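Local structure of nucleocapsid (Crimean-congo hemorrhagic fever virus, 4AKL) at residues A129-R134 with T145-N150; A154-P159 with L416-E421; A302-V307 with H409-L414; S458-Q463 with Q467-V472. The protein binds single- and double-stranded RNA, probably takes part in packaging the viral genome, and probably cleaves double-stranded DNA without sequence specificity. All coordinates share one frame; numbering follows the deposited sequence. Where two conformers were deposited one is given.

Contact 1 (A129-R134 with T145-N150); sequences AALKWR and TAALSN
In the mostly helical globular part of this nairovirus nucleocapsid protein, the last turns of helix 120-136 pack against the extended loop 145-150 that follows it, and the meeting residues are Leu131 and Arg134 on the helix with Thr145, Ala146 and Ala147 on the loop. The apolar half of the contact is small: Leu131 CD2 lies 3.6 Å from Ala147 CB, one methyl against another. The CB of Leu131 does not aim at the loop; it is the branch at the end of the side chain that closes the distance. A small residue suits the facing position, because the methyl of Ala147 points at the helix and fills the approach by itself.

The polar half is built on the guanidinium of Arg134. With CG beside the backbone N (chi1 -71°) and the chain extended from CG to NE, the long side chain carries its charge past the helix surface to the loop backbone. Thr145 O lies at the edge of the guanidinium, near its plane, but at 3.6 Å from NH1 it makes no direct hydrogen bond; Ala146 O stands obliquely to the group. Other partners pin the guanidinium: NE forms a salt bridge with Asp305, and NH1 donates to Phe466 O. Arginine suits this buried place because its several N-H groups can serve an acid, a carbonyl and a solvent molecule together. The solvent molecule fills the gap to the loop: a water accepts from Arg134 NH1 at 2.8 Å and donates to Thr145 O at 2.7 Å.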
loop_
_atom_site.group_PDB
_atom_site.type_symbol
_atom_site.label_atom_id
_atom_site.label_comp_id
_atom_site.label_asym_id
_atom_site.label_seq_id
_atom_site.Cartn_x
_atom_site.Cartn_y
_atom_site.Cartn_z
ATOM N N ALA A 129 6.604 0.851 9.568
ATOM C CA ALA A 129 5.736 0.366 10.620
ATOM C C ALA A 129 4.923 -0.880 10.188
ATOM O O ALA A 129 4.725 -1.782 10.974
ATOM C CB ALA A 129 4.824 1.470 11.142
ATOM N N ALA A 130 4.480 -0.893 8.949
ATOM C CA ALA A 130 3.698 -2.003 8.397
ATOM C C ALA A 130 4.522 -3.280 8.312
ATOM O O ALA A 130 4.039 -4.350 8.605
ATOM C CB ALA A 130 3.139 -1.645 7.025
ATOM N N LEU A 131 5.752 -3.155 7.902
ATOM C CA LEU A 131 6.625 -4.317 7.860
ATOM C C LEU A 131 6.937 -4.811 9.295
ATOM O O LEU A 131 6.896 -6.015 9.563
ATOM C CB LEU A 131 7.875 -4.018 7.082
ATOM C CG LEU A 131 7.679 -3.733 5.589
ATOM C CD1 LEU A 131 8.999 -3.037 4.972
ATOM C CD2 LEU A 131 7.261 -4.992 4.746
ATOM N N LYS A 132 7.206 -3.884 10.203
ATOM C CA LYS A 132 7.431 -4.245 11.597
ATOM C C LYS A 132 6.240 -4.990 12.226
ATOM O O LYS A 132 6.433 -6.029 12.870
ATOM C CB LYS A 132 7.762 -3.009 12.428
ATOM C CG LYS A 132 8.172 -3.322 13.913
ATOM C CD LYS A 132 8.820 -2.097 14.586
ATOM C CE LYS A 132 8.847 -2.224 16.145
ATOM N NZ LYS A 132 9.349 -3.529 16.551
ATOM N N TRP A 133 5.031 -4.450 12.032
ATOM C CA TRP A 133 3.830 -5.045 12.518
ATOM C C TRP A 133 3.741 -6.478 12.019
ATOM O O TRP A 133 3.512 -7.378 12.827
ATOM C CB TRP A 133 2.642 -4.226 12.042
ATOM C CG TRP A 133 1.292 -4.692 12.400
ATOM C CD1 TRP A 133 0.541 -4.327 13.494
ATOM C CD2 TRP A 133 0.494 -5.581 11.650
ATOM N NE1 TRP A 133 -0.686 -4.949 13.474
ATOM C CE2 TRP A 133 -0.749 -5.731 12.347
ATOM C CE3 TRP A 133 0.685 -6.271 10.459
ATOM C CZ2 TRP A 133 -1.796 -6.549 11.863
ATOM C CZ3 TRP A 133 -0.365 -7.100 9.973
ATOM C CH2 TRP A 133 -1.583 -7.218 10.694
ATOM N N ARG A 134 3.922 -6.684 10.705
ATOM C CA ARG A 134 3.885 -8.012 10.119
ATOM C C ARG A 134 4.919 -8.987 10.764
ATOM O O ARG A 134 4.570 -10.088 11.139
ATOM C CB ARG A 134 4.114 -7.948 8.616
ATOM C CG ARG A 134 2.968 -7.360 7.874
ATOM C CD ARG A 134 3.301 -7.018 6.489
ATOM N NE ARG A 134 2.049 -6.697 5.719
ATOM C CZ ARG A 134 1.418 -7.501 4.861
ATOM N NH1 ARG A 134 1.865 -8.730 4.579
ATOM N NH2 ARG A 134 0.329 -7.058 4.233
ATOM N N THR A 145 0.756 -14.189 2.291
ATOM C CA THR A 145 0.795 -13.264 3.433
ATOM C C THR A 145 2.183 -12.661 3.647
ATOM O O THR A 145 2.512 -12.241 4.759
ATOM C CB THR A 145 0.301 -13.993 4.695
ATOM O OG1 THR A 145 1.032 -15.238 4.866
ATOM C CG2 THR A 145 -1.258 -14.249 4.606
ATOM N N ALA A 146 2.989 -12.632 2.587
ATOM C CA ALA A 146 4.378 -12.166 2.639
ATOM C C ALA A 146 4.526 -10.734 2.217
ATOM O O ALA A 146 3.633 -10.167 1.571
ATOM C CB ALA A 146 5.323 -13.081 1.724
ATOM N N ALA A 147 5.666 -10.149 2.609
ATOM C CA ALA A 147 6.131 -8.868 2.063
ATOM C C ALA A 147 6.931 -9.189 0.820
ATOM O O ALA A 147 7.920 -9.886 0.886
ATOM C CB ALA A 147 6.977 -8.118 3.077
ATOM N N LEU A 148 6.487 -8.693 -0.314
ATOM C CA LEU A 148 7.131 -8.951 -1.593
ATOM C C LEU A 148 8.356 -8.105 -1.734
ATOM O O LEU A 148 8.409 -6.994 -1.228
ATOM C CB LEU A 148 6.172 -8.660 -2.754
ATOM C CG LEU A 148 5.000 -9.647 -2.846
ATOM C CD1 LEU A 148 3.929 -9.149 -3.784
ATOM C CD2 LEU A 148 5.509 -10.981 -3.270
ATOM N N SER A 149 9.353 -8.667 -2.417
ATOM C CA SER A 149 10.637 -8.005 -2.603
ATOM C C SER A 149 11.318 -8.332 -3.933
ATOM O O SER A 149 12.483 -8.031 -4.095
ATOM C CB SER A 149 11.572 -8.433 -1.494
ATOM O OG SER A 149 12.170 -9.703 -1.828
ATOM N N ASN A 150 10.596 -8.956 -4.871
ATOM C CA ASN A 150 11.154 -9.253 -6.197
ATOM C C ASN A 150 10.913 -7.973 -7.037
ATOM O O ASN A 150 10.879 -6.865 -6.438
ATOM C CB ASN A 150 10.526 -10.531 -6.775
ATOM C CG ASN A 150 11.235 -11.810 -6.316
ATOM O OD1 ASN A 150 11.978 -11.845 -5.287
ATOM N ND2 ASN A 150 11.023 -12.890 -7.099
HETATM O O HOH W 1 3.599 -10.203 6.134
#

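Contact 2 (A154-P159 with L416-E421); sequences AEYKVP and LRTNTE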
loop_
_atom_site.group_PDB
_atom_site.type_symbol
_atom_site.label_atom_id
_atom_site.label_comp_id
_atom_site.label_asym_id
_atom_site.label_seq_id
_atom_site.Cartn_x
_atom_site.Cartn_y
_atom_site.Cartn_z
ATOM N N ALA A 154 7.566 -8.063 -16.067
ATOM C CA ALA A 154 7.981 -7.465 -17.351
ATOM C C ALA A 154 6.885 -7.635 -18.388
ATOM O O ALA A 154 6.617 -6.740 -19.180
ATOM C CB ALA A 154 9.258 -8.118 -17.865
ATOM N N GLU A 155 6.267 -8.807 -18.368
ATOM C CA GLU A 155 5.263 -9.188 -19.319
ATOM C C GLU A 155 3.975 -9.455 -18.554
ATOM O O GLU A 155 4.019 -9.920 -17.417
ATOM C CB GLU A 155 5.702 -10.473 -20.054
ATOM C CG GLU A 155 7.249 -10.628 -20.326
ATOM C CD GLU A 155 7.769 -10.193 -21.741
ATOM O OE1 GLU A 155 7.122 -10.499 -22.773
ATOM O OE2 GLU A 155 8.856 -9.558 -21.806
ATOM N N TYR A 156 2.829 -9.160 -19.166
ATOM C CA TYR A 156 1.532 -9.538 -18.591
ATOM C C TYR A 156 0.725 -10.153 -19.688
ATOM O O TYR A 156 0.356 -9.470 -20.646
ATOM C CB TYR A 156 0.821 -8.332 -18.026
ATOM C CG TYR A 156 -0.349 -8.591 -17.104
ATOM C CD1 TYR A 156 -0.191 -9.279 -15.919
ATOM C CD2 TYR A 156 -1.616 -8.070 -17.384
ATOM C CE1 TYR A 156 -1.268 -9.484 -15.038
ATOM C CE2 TYR A 156 -2.697 -8.268 -16.508
ATOM C CZ TYR A 156 -2.515 -8.976 -15.343
ATOM O OH TYR A 156 -3.587 -9.169 -14.487
ATOM N N LYS A 157 0.459 -11.446 -19.531
ATOM C CA LYS A 157 -0.275 -12.223 -20.522
ATOM C C LYS A 157 -1.759 -12.165 -20.231
ATOM O O LYS A 157 -2.187 -12.559 -19.157
ATOM C CB LYS A 157 0.169 -13.682 -20.508
ATOM C CG LYS A 157 -0.571 -14.556 -21.502
ATOM C CD LYS A 157 -0.132 -14.282 -22.909
ATOM C CE LYS A 157 -1.207 -14.675 -23.898
ATOM N NZ LYS A 157 -1.951 -15.900 -23.497
ATOM N N VAL A 158 -2.537 -11.672 -21.197
ATOM C CA VAL A 158 -3.993 -11.620 -21.113
ATOM C C VAL A 158 -4.537 -12.174 -22.415
ATOM O O VAL A 158 -3.811 -12.208 -23.370
ATOM C CB VAL A 158 -4.518 -10.167 -20.918
ATOM C CG1 VAL A 158 -3.966 -9.545 -19.610
ATOM C CG2 VAL A 158 -4.185 -9.294 -22.107
ATOM N N PRO A 159 -5.813 -12.604 -22.452
ATOM C CA PRO A 159 -6.487 -12.975 -23.690
ATOM C C PRO A 159 -6.502 -11.843 -24.716
ATOM O O PRO A 159 -6.647 -10.696 -24.327
ATOM C CB PRO A 159 -7.926 -13.243 -23.255
ATOM C CG PRO A 159 -7.894 -13.385 -21.841
ATOM C CD PRO A 159 -6.672 -12.816 -21.282
ATOM N N LEU A 416 -8.297 -13.893 -7.964
ATOM C CA LEU A 416 -8.628 -14.499 -9.269
ATOM C C LEU A 416 -7.327 -14.791 -9.986
ATOM O O LEU A 416 -6.429 -13.932 -9.969
ATOM C CB LEU A 416 -9.495 -13.602 -10.150
ATOM C CG LEU A 416 -10.983 -13.539 -9.804
ATOM C CD1 LEU A 416 -11.632 -12.371 -10.524
ATOM C CD2 LEU A 416 -11.729 -14.873 -10.108
ATOM N N ARG A 417 -7.237 -15.977 -10.622
ATOM C CA ARG A 417 -5.987 -16.405 -11.289
ATOM C C ARG A 417 -5.625 -15.482 -12.427
ATOM O O ARG A 417 -6.495 -14.851 -13.024
ATOM C CB ARG A 417 -6.074 -17.869 -11.824
ATOM C CG ARG A 417 -6.100 -18.932 -10.729
ATOM C CD ARG A 417 -6.189 -20.352 -11.266
ATOM N NE ARG A 417 -6.174 -21.347 -10.173
ATOM C CZ ARG A 417 -5.079 -21.786 -9.525
ATOM N NH1 ARG A 417 -3.842 -21.351 -9.835
ATOM N NH2 ARG A 417 -5.222 -22.682 -8.536
ATOM N N THR A 418 -4.334 -15.407 -12.711
ATOM C CA THR A 418 -3.823 -14.650 -13.831
ATOM C C THR A 418 -3.240 -15.541 -14.935
ATOM O O THR A 418 -2.843 -15.028 -15.963
ATOM C CB THR A 418 -2.734 -13.641 -13.380
ATOM O OG1 THR A 418 -1.670 -14.330 -12.713
ATOM C CG2 THR A 418 -3.352 -12.545 -12.424
ATOM N N ASN A 419 -3.204 -16.862 -14.733
ATOM C CA ASN A 419 -2.511 -17.770 -15.699
ATOM C C ASN A 419 -3.295 -18.030 -16.988
ATOM O O ASN A 419 -4.508 -17.797 -17.057
ATOM C CB ASN A 419 -2.090 -19.065 -15.025
ATOM C CG ASN A 419 -3.196 -19.702 -14.216
ATOM O OD1 ASN A 419 -4.006 -20.488 -14.731
ATOM N ND2 ASN A 419 -3.223 -19.376 -12.903
ATOM N N THR A 420 -2.602 -18.493 -18.023
ATOM C CA THR A 420 -3.264 -18.684 -19.337
ATOM C C THR A 420 -4.106 -19.956 -19.400
ATOM O O THR A 420 -4.978 -20.043 -20.257
ATOM C CB THR A 420 -2.273 -18.658 -20.502
ATOM O OG1 THR A 420 -1.344 -17.596 -20.308
ATOM C CG2 THR A 420 -3.005 -18.447 -21.851
ATOM N N GLU A 421 -3.869 -20.928 -18.505
ATOM C CA GLU A 421 -4.692 -22.164 -18.449
ATOM C C GLU A 421 -6.174 -21.828 -18.181
ATOM O O GLU A 421 -7.068 -22.529 -18.665
ATOM C CB GLU A 421 -4.196 -23.137 -17.388
ATOM C CG GLU A 421 -2.798 -23.750 -17.665
ATOM C CD GLU A 421 -1.626 -22.900 -17.149
ATOM O OE1 GLU A 421 -1.781 -21.666 -16.892
ATOM O OE2 GLU A 421 -0.536 -23.490 -17.007
#
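Van der Waals contact alone joins Tyr156 to Thr418, whose side chains meet at about a right angle: the phenol oxygen OH of Tyr156 comes within 4.0 Å of the methyl CG2 of Thr418. The ring CG is anti to the backbone N (chi1 -165°), which carries the end of the ring toward loop 416-421. Its hydroxyl has its polar partner in Ser458, on helix 450-460, so a tyrosine serves here both as a long apolar spacer and as a hydrogen-bonding tip.

The strand carrying Tyr156, residues 155-156, belongs to a two-stranded parallel sheet with residues 480-481 near the C-terminus, and loop 416-421 leads toward helix 425-440. The contact therefore sets the loop beside the small sheet of an otherwise largely helical protein.

Nearer the surface, Lys157 and Thr420 also cross at about a right angle. A chi1 of 179° sets Lys157 CG 3.4 Å from Thr420 OG1; bends at chi2 and chi4 then place NZ beside the threonine's CG2, a position left doubtful by the two conformers modelled for the lysine. Lysine, with its flexible methylenes and charged end, fits such an exposed edge. As for backbone polar groups, Lys157 O accepts a hydrogen bond from the side-chain amide of Asn424.

Contact 3 (A302-V307 with H409-L414); sequences AQIDTV and HTKSIL
This is a buried, mixed polar and apolar contact near the middle of the protein, in which Lys411 reaches across from the 3-10 segment 410-414 to Ile304, in the loop before helix 306-316, and Thr306, its first residue. All the touching on the lysine side is done by the far end of its chain. Thr306 CA and Lys411 CA are 9.2 Å apart, and NZ spans the gap because the chain runs extended beyond CG, with chi2 173° and chi3 -179°. Lys411 NZ stands 3.7 Å from Thr306 OG1, too far for a hydrogen bond, and Lys411 CD passes Thr306 OG1 at 4.0 Å. From Ile304 the methyl CG2 comes to 3.9 Å from Lys411 NZ, giving the ammonium an apolar neighbour.

The lysine and threonine are linked by a shared acid, Glu387, which forms a salt bridge with Lys411 NZ through OE2 and a hydrogen bond with Thr306 OG1 through OE1. His453 NE2 is a further partner of the ammonium, and these neighbours probably steady its positive charge in the interior. Threonine suits its place because OG1 can bond Glu387 from the helix's first residue. Just before it Asp305, one of the short acceptor side chains suited to an N-cap, holds that position, its OD1 accepting a weak hydrogen bond from Phe308 N.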
loop_
_atom_site.group_PDB
_atom_site.type_symbol
_atom_site.label_atom_id
_atom_site.label_comp_id
_atom_site.label_asym_id
_atom_site.label_seq_id
_atom_site.Cartn_x
_atom_site.Cartn_y
_atom_site.Cartn_z
ATOM N N ALA A 302 2.995 5.968 -0.793
ATOM C CA ALA A 302 1.563 6.090 -0.514
ATOM C C ALA A 302 0.774 4.794 -0.696
ATOM O O ALA A 302 -0.422 4.800 -0.439
ATOM C CB ALA A 302 0.941 7.198 -1.365
ATOM N N GLN A 303 1.406 3.700 -1.150
ATOM C CA GLN A 303 0.676 2.437 -1.373
ATOM C C GLN A 303 0.158 1.903 -0.061
ATOM O O GLN A 303 0.919 1.743 0.907
ATOM C CB GLN A 303 1.557 1.352 -2.021
ATOM C CG GLN A 303 1.605 1.398 -3.543
ATOM C CD GLN A 303 2.657 0.484 -4.109
ATOM O OE1 GLN A 303 3.051 -0.522 -3.477
ATOM N NE2 GLN A 303 3.137 0.819 -5.293
ATOM N N ILE A 304 -1.119 1.611 -0.022
ATOM C CA ILE A 304 -1.722 1.151 1.195
ATOM C C ILE A 304 -1.260 -0.303 1.489
ATOM O O ILE A 304 -1.139 -1.105 0.604
ATOM C CB ILE A 304 -3.241 1.376 1.132
ATOM C CG1 ILE A 304 -3.878 0.922 2.435
ATOM C CG2 ILE A 304 -3.883 0.674 -0.094
ATOM C CD1 ILE A 304 -5.343 1.472 2.578
ATOM N N ASP A 305 -0.946 -0.580 2.744
ATOM C CA ASP A 305 -0.850 -1.907 3.204
ATOM C C ASP A 305 -2.211 -2.241 3.790
ATOM O O ASP A 305 -2.584 -1.759 4.883
ATOM C CB ASP A 305 0.249 -2.050 4.257
ATOM C CG ASP A 305 0.423 -3.500 4.709
ATOM O OD1 ASP A 305 -0.567 -4.246 4.640
ATOM O OD2 ASP A 305 1.560 -3.889 5.124
ATOM N N THR A 306 -2.943 -3.072 3.071
ATOM C CA THR A 306 -4.344 -3.310 3.324
ATOM C C THR A 306 -4.600 -3.870 4.703
ATOM O O THR A 306 -5.459 -3.388 5.417
ATOM C CB THR A 306 -4.951 -4.219 2.213
ATOM O OG1 THR A 306 -4.883 -3.516 0.979
ATOM C CG2 THR A 306 -6.441 -4.626 2.467
ATOM N N VAL A 307 -3.849 -4.869 5.093
ATOM C CA VAL A 307 -4.096 -5.450 6.358
ATOM C C VAL A 307 -3.616 -4.535 7.511
ATOM O O VAL A 307 -4.310 -4.398 8.517
ATOM C CB VAL A 307 -3.547 -6.904 6.437
ATOM C CG1 VAL A 307 -2.040 -6.929 6.490
ATOM C CG2 VAL A 307 -4.163 -7.611 7.680
ATOM N N HIS A 409 -15.953 -8.041 -1.583
ATOM C CA HIS A 409 -15.126 -6.878 -1.285
ATOM C C HIS A 409 -14.044 -6.776 -2.361
ATOM O O HIS A 409 -13.491 -7.790 -2.776
ATOM C CB HIS A 409 -14.574 -6.956 0.134
ATOM C CG HIS A 409 -15.648 -7.082 1.146
ATOM N ND1 HIS A 409 -16.324 -5.994 1.625
ATOM C CD2 HIS A 409 -16.224 -8.176 1.724
ATOM C CE1 HIS A 409 -17.251 -6.392 2.476
ATOM N NE2 HIS A 409 -17.212 -7.714 2.562
ATOM N N THR A 410 -13.775 -5.541 -2.794
ATOM C CA THR A 410 -12.974 -5.260 -3.980
ATOM C C THR A 410 -11.763 -6.162 -4.160
ATOM O O THR A 410 -11.678 -6.888 -5.133
ATOM C CB THR A 410 -12.606 -3.750 -4.060
ATOM O OG1 THR A 410 -13.816 -3.003 -4.024
ATOM C CG2 THR A 410 -11.880 -3.373 -5.347
ATOM N N LYS A 411 -10.831 -6.151 -3.206
ATOM C CA LYS A 411 -9.563 -6.800 -3.440
ATOM C C LYS A 411 -9.589 -8.358 -3.490
ATOM O O LYS A 411 -8.524 -8.983 -3.718
ATOM C CB LYS A 411 -8.509 -6.195 -2.511
ATOM C CG LYS A 411 -8.027 -4.895 -3.117
ATOM C CD LYS A 411 -7.125 -4.099 -2.266
ATOM C CE LYS A 411 -6.759 -2.829 -2.995
ATOM N NZ LYS A 411 -6.041 -1.942 -2.104
ATOM N N SER A 412 -10.770 -8.979 -3.307
ATOM C CA SER A 412 -10.897 -10.386 -3.491
ATOM C C SER A 412 -10.603 -10.738 -4.925
ATOM O O SER A 412 -10.229 -11.868 -5.197
ATOM C CB SER A 412 -12.227 -10.916 -3.054
ATOM O OG SER A 412 -12.367 -10.842 -1.649
ATOM N N ILE A 413 -10.772 -9.759 -5.834
ATOM C CA ILE A 413 -10.345 -9.878 -7.230
ATOM C C ILE A 413 -8.906 -10.342 -7.407
ATOM O O ILE A 413 -8.610 -11.058 -8.364
ATOM C CB ILE A 413 -10.585 -8.511 -8.008
ATOM C CG1 ILE A 413 -12.030 -8.397 -8.399
ATOM C CG2 ILE A 413 -9.872 -8.471 -9.289
ATOM C CD1 ILE A 413 -12.502 -6.945 -8.726
ATOM N N LEU A 414 -8.005 -9.943 -6.504
ATOM C CA LEU A 414 -6.607 -10.314 -6.595
ATOM C C LEU A 414 -6.378 -11.816 -6.321
ATOM O O LEU A 414 -5.318 -12.320 -6.605
ATOM C CB LEU A 414 -5.777 -9.479 -5.607
ATOM C CG LEU A 414 -5.676 -8.005 -5.969
ATOM C CD1 LEU A 414 -4.927 -7.261 -4.894
ATOM C CD2 LEU A 414 -5.026 -7.806 -7.350
#

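Contact 4 (S458-Q463 with Q467-V472); sequences SLVGKQ and QNAYNV
Lys462 can be followed outward across loop 467-472, beginning at CB, which lies 3.8 Å from Gln467 OE1. Next, CG and CD run past the methyl of Ala469, with CD at 3.9 Å from Ala469 CB, so the greasy middle of the lysine lies against a small apolar residue. A bend at chi3 (68°) then turns CE toward the backbone, 3.5 Å from Gln467 O. The tip NZ makes no direct bond to that carbonyl; it donates to a water at 3.0 Å, which is hydrogen-bonded to Gln467 O, and makes a weak hydrogen bond to Gln457 OE1.

The chain reaches this crossing by a Schellman motif that ends helix 450-460. Gly461 takes the positive phi (113°), a conformation that a residue without CB adopts without strain, and the backbone then turns back beside the loop. Before the turn, Val460 packs its CG2 on Ala469 CB and its CB on CG1 of Val472, small apolar residues suited to a buried seam. Beyond Lys462, Gln467 supplies the direct hydrogen bond: its extended side chain brings OE1 to 2.8 Å from Gln463 N, with the donor in the carbonyl plane and an N-H...O angle of 152°. In the loop itself Asn468 OD1 accepts from Tyr470 N, forming an Asx turn.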
loop_
_atom_site.group_PDB
_atom_site.type_symbol
_atom_site.label_atom_id
_atom_site.label_comp_id
_atom_site.label_asym_id
_atom_site.label_seq_id
_atom_site.Cartn_x
_atom_site.Cartn_y
_atom_site.Cartn_z
ATOM N N SER A 458 -1.907 -6.042 -9.743
ATOM C CA SER A 458 -1.679 -7.286 -10.443
ATOM C C SER A 458 -0.375 -7.207 -11.200
ATOM O O SER A 458 0.336 -8.180 -11.262
ATOM C CB SER A 458 -2.808 -7.594 -11.432
ATOM O OG SER A 458 -2.687 -8.900 -11.912
ATOM N N LEU A 459 -0.061 -6.054 -11.768
ATOM C CA LEU A 459 1.184 -5.868 -12.546
ATOM C C LEU A 459 2.475 -5.861 -11.679
ATOM O O LEU A 459 3.556 -6.225 -12.186
ATOM C CB LEU A 459 1.128 -4.600 -13.414
ATOM C CG LEU A 459 0.157 -4.546 -14.608
ATOM C CD1 LEU A 459 0.289 -3.199 -15.241
ATOM C CD2 LEU A 459 0.400 -5.673 -15.664
ATOM N N VAL A 460 2.370 -5.449 -10.405
ATOM C CA VAL A 460 3.512 -5.509 -9.525
ATOM C C VAL A 460 3.763 -6.975 -9.089
ATOM O O VAL A 460 4.856 -7.293 -8.664
ATOM C CB VAL A 460 3.416 -4.576 -8.302
ATOM C CG1 VAL A 460 3.097 -3.092 -8.746
ATOM C CG2 VAL A 460 2.417 -5.081 -7.345
ATOM N N GLY A 461 2.755 -7.836 -9.229
ATOM C CA GLY A 461 2.863 -9.252 -8.966
ATOM C C GLY A 461 2.065 -9.745 -7.786
ATOM O O GLY A 461 2.254 -10.900 -7.378
ATOM N N LYS A 462 1.176 -8.912 -7.230
ATOM C CA LYS A 462 0.375 -9.335 -6.100
ATOM C C LYS A 462 -0.603 -10.376 -6.572
ATOM O O LYS A 462 -1.273 -10.181 -7.574
ATOM C CB LYS A 462 -0.383 -8.163 -5.418
ATOM C CG LYS A 462 0.543 -7.154 -4.718
ATOM C CD LYS A 462 -0.150 -5.860 -4.195
ATOM C CE LYS A 462 -1.108 -6.153 -3.022
ATOM N NZ LYS A 462 -1.596 -4.957 -2.210
ATOM N N GLN A 463 -0.663 -11.475 -5.850
ATOM C CA GLN A 463 -1.611 -12.533 -6.086
ATOM C C GLN A 463 -2.509 -12.833 -4.859
ATOM O O GLN A 463 -3.141 -13.884 -4.796
ATOM C CB GLN A 463 -0.864 -13.770 -6.512
ATOM C CG GLN A 463 -0.206 -13.566 -7.837
ATOM C CD GLN A 463 0.448 -14.766 -8.354
ATOM O OE1 GLN A 463 1.058 -14.692 -9.387
ATOM N NE2 GLN A 463 0.336 -15.905 -7.654
ATOM N N GLN A 467 -0.693 -9.521 0.697
ATOM C CA GLN A 467 0.691 -9.221 0.389
ATOM C C GLN A 467 0.979 -7.753 0.494
ATOM O O GLN A 467 0.155 -6.952 0.157
ATOM C CB GLN A 467 1.054 -9.708 -1.030
ATOM C CG GLN A 467 1.328 -11.165 -1.076
ATOM C CD GLN A 467 1.188 -11.785 -2.448
ATOM O OE1 GLN A 467 0.564 -11.213 -3.376
ATOM N NE2 GLN A 467 1.750 -12.981 -2.591
ATOM N N ASN A 468 2.152 -7.409 0.986
ATOM C CA ASN A 468 2.654 -6.029 1.022
ATOM C C ASN A 468 3.623 -5.958 -0.113
ATOM O O ASN A 468 4.505 -6.851 -0.250
ATOM C CB ASN A 468 3.287 -5.727 2.381
ATOM C CG ASN A 468 4.154 -4.430 2.402
ATOM O OD1 ASN A 468 5.086 -4.242 1.590
ATOM N ND2 ASN A 468 3.865 -3.565 3.358
ATOM N N ALA A 469 3.505 -4.922 -0.943
ATOM C CA ALA A 469 4.365 -4.826 -2.143
ATOM C C ALA A 469 5.265 -3.593 -2.128
ATOM O O ALA A 469 5.784 -3.191 -3.196
ATOM C CB ALA A 469 3.503 -4.870 -3.434
ATOM N N TYR A 470 5.476 -3.015 -0.942
ATOM C CA TYR A 470 6.300 -1.825 -0.819
ATOM C C TYR A 470 7.710 -2.019 -1.401
ATOM O O TYR A 470 8.145 -1.136 -2.109
ATOM C CB TYR A 470 6.410 -1.309 0.638
ATOM C CG TYR A 470 7.309 -0.064 0.748
ATOM C CD1 TYR A 470 7.003 1.075 0.030
ATOM C CD2 TYR A 470 8.449 -0.030 1.561
ATOM C CE1 TYR A 470 7.775 2.199 0.093
ATOM C CE2 TYR A 470 9.237 1.130 1.637
ATOM C CZ TYR A 470 8.878 2.235 0.888
ATOM O OH TYR A 470 9.586 3.405 0.893
ATOM N N ASN A 471 8.386 -3.153 -1.122
ATOM C CA ASN A 471 9.784 -3.429 -1.629
ATOM C C ASN A 471 9.909 -4.090 -3.001
ATOM O O ASN A 471 10.931 -4.631 -3.319
ATOM C CB ASN A 471 10.584 -4.285 -0.606
ATOM C CG ASN A 471 10.830 -3.562 0.655
ATOM O OD1 ASN A 471 11.296 -2.419 0.634
ATOM N ND2 ASN A 471 10.529 -4.197 1.780
ATOM N N VAL A 472 8.844 -4.063 -3.787
ATOM C CA VAL A 472 8.862 -4.505 -5.180
ATOM C C VAL A 472 9.477 -3.327 -5.969
ATOM O O VAL A 472 9.097 -2.160 -5.762
ATOM C CB VAL A 472 7.432 -4.935 -5.683
ATOM C CG1 VAL A 472 7.382 -5.020 -7.141
ATOM C CG2 VAL A 472 7.058 -6.264 -5.098
HETATM O O HOH W 2 -1.186 -4.438 0.729
#

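How the contacts relate
Contacts 1, 3 and 4 are buried near the centre of the fold, their centres 10 to 14 Å apart, whereas contact 2 lies further out and is partly exposed. Asp305, shared by contacts 1 and 3, ties in contact 4 as well: its OD2 meets Asn468 ND2 at 2.9 Å. Loops 145-150 and 467-472 run side by side, with probable backbone hydrogen bonds between Ala146, Leu148 and Asn468. Helix 450-460 is the element common to contacts 2 and 4, and through it contact 2 joins the core. The buried charges of contacts 1 and 3 rely on acids, contact 4 has a direct cross-segment hydrogen bond, and contact 2 meets by van der Waals touch.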